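Local structure of BH2331 protein (Bacillus halodurans, 1VL5) at residues S171-L174 with K175-E178. The protein is probably an S-adenosylmethionine-dependent methyltransferase of the methyltransferase superfamily, although its substrate is not known. Numbering follows the deposited sequence.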
loop_
_atom_site.group_PDB
_atom_site.type_symbol
_atom_site.label_atom_id
_atom_site.label_comp_id
_atom_site.label_asym_id
_atom_site.label_seq_id
_atom_site.Cartn_x
_atom_site.Cartn_y
_atom_site.Cartn_z
ATOM N N SER A 171 -10.678 2.368 -10.353
ATOM C CA SER A 171 -10.855 3.394 -11.385
ATOM C C SER A 171 -10.164 4.703 -11.031
ATOM O O SER A 171 -9.701 5.407 -11.928
ATOM C CB SER A 171 -12.339 3.674 -11.634
ATOM O OG SER A 171 -12.974 3.990 -10.400
ATOM N N ASP A 172 -10.077 5.010 -9.738
ATOM C CA ASP A 172 -9.410 6.223 -9.266
ATOM C C ASP A 172 -7.936 6.093 -9.577
ATOM O O ASP A 172 -7.315 7.045 -10.027
ATOM C CB ASP A 172 -9.552 6.428 -7.755
ATOM C CG ASP A 172 -10.968 6.809 -7.291
ATOM O OD1 ASP A 172 -11.738 7.419 -8.059
ATOM O OD2 ASP A 172 -11.279 6.485 -6.109
ATOM N N TRP A 173 -7.348 4.934 -9.298
ATOM C CA TRP A 173 -5.936 4.702 -9.604
ATOM C C TRP A 173 -5.638 4.727 -11.114
ATOM O O TRP A 173 -4.613 5.223 -11.524
ATOM C CB TRP A 173 -5.413 3.370 -9.019
ATOM C CG TRP A 173 -5.155 3.460 -7.595
ATOM C CD1 TRP A 173 -5.814 2.803 -6.597
ATOM C CD2 TRP A 173 -4.182 4.281 -6.965
ATOM N NE1 TRP A 173 -5.294 3.166 -5.383
ATOM C CE2 TRP A 173 -4.292 4.071 -5.581
ATOM C CE3 TRP A 173 -3.200 5.161 -7.442
ATOM C CZ2 TRP A 173 -3.499 4.727 -4.668
ATOM C CZ3 TRP A 173 -2.393 5.798 -6.535
ATOM C CH2 TRP A 173 -2.537 5.570 -5.155
ATOM N N LEU A 174 -6.502 4.141 -11.930
ATOM C CA LEU A 174 -6.338 4.208 -13.361
ATOM C C LEU A 174 -6.286 5.634 -13.876
ATOM O O LEU A 174 -5.446 5.961 -14.739
ATOM C CB LEU A 174 -7.480 3.508 -14.095
ATOM C CG LEU A 174 -7.710 2.004 -13.935
ATOM C CD1 LEU A 174 -8.940 1.620 -14.758
ATOM C CD2 LEU A 174 -6.516 1.212 -14.336
ATOM N N LYS A 175 -7.207 6.465 -13.396
ATOM C CA LYS A 175 -7.201 7.901 -13.746
ATOM C C LYS A 175 -5.930 8.632 -13.247
ATOM O O LYS A 175 -5.287 9.372 -14.005
ATOM C CB LYS A 175 -8.460 8.564 -13.222
ATOM C CG LYS A 175 -9.704 8.126 -13.989
ATOM C CD LYS A 175 -11.061 8.583 -13.458
ATOM C CE LYS A 175 -12.240 8.116 -14.413
ATOM N NZ LYS A 175 -12.102 8.248 -16.009
HETATM N N MSE A 176 -5.554 8.444 -11.984
HETATM C CA MSE A 176 -4.302 9.031 -11.494
HETATM C C MSE A 176 -3.080 8.619 -12.283
HETATM O O MSE A 176 -2.207 9.441 -12.553
HETATM C CB MSE A 176 -4.093 8.739 -9.990
HETATM C CG MSE A 176 -5.026 9.596 -9.125
HETATM SE SE MSE A 176 -4.642 9.423 -7.191
HETATM C CE MSE A 176 -5.809 7.860 -6.860
ATOM N N LEU A 177 -2.986 7.350 -12.668
ATOM C CA LEU A 177 -1.823 6.881 -13.414
ATOM C C LEU A 177 -1.796 7.495 -14.778
ATOM O O LEU A 177 -0.789 8.033 -15.212
ATOM C CB LEU A 177 -1.817 5.366 -13.527
ATOM C CG LEU A 177 -1.533 4.577 -12.239
ATOM C CD1 LEU A 177 -1.878 3.129 -12.500
ATOM C CD2 LEU A 177 -0.060 4.695 -11.769
ATOM N N GLU A 178 -2.917 7.467 -15.482
ATOM C CA GLU A 178 -2.915 8.047 -16.824
ATOM C C GLU A 178 -2.615 9.544 -16.759
ATOM O O GLU A 178 -1.845 10.069 -17.574
ATOM C CB GLU A 178 -4.232 7.801 -17.526
ATOM C CG GLU A 178 -4.249 8.221 -19.017
ATOM C CD GLU A 178 -5.595 8.010 -19.658
ATOM O OE1 GLU A 178 -6.039 6.837 -19.729
ATOM O OE2 GLU A 178 -6.179 9.018 -20.127
#
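One face of the Trp173 indole carries the methyl group of Met176, a selenomethionine three residues further along the helix, while Trp168 meets the indole ring edge-to-face. The methyl CE of Met176 stands 3.9 Å from the centroid of the six-membered ring of Trp173, 15° off its normal, in a CH-pi contact. The methyl is displaced toward the rim of the indole, its closest approach being Trp173 CE3 to Met176 CE at 3.8 Å. Met176 SE lies 4.8 Å from the centroid of the six-membered ring of Trp173, in an oblique Met-aromatic contact in which the methyl does the touching. Met176 runs extended as far as SE and then bends (chi3 -88°), and this last turn swings CE over the indole; Met176 CE also reaches Asp172 CB at 4.1 Å. Backbone hydrogen bonds from residue i+4 N to residue i O fix the helical turn that brings Met176 beside Trp173, among them Met176 N to Asp172 O at 3.0 Å and Leu177 N to Trp173 O at 2.9 Å. Asp172 OD2 takes a salt bridge from Arg166 and a hydrogen bond from the backbone N of Lys169. Helix 170-180 packs on the mixed sheet of a Rossmann-like fold: Trp173 and Leu177 bear on strands 134-142 and 236-250, and helix 119-129 is met by Trp173 through Val123 and by Met176 through Pro119.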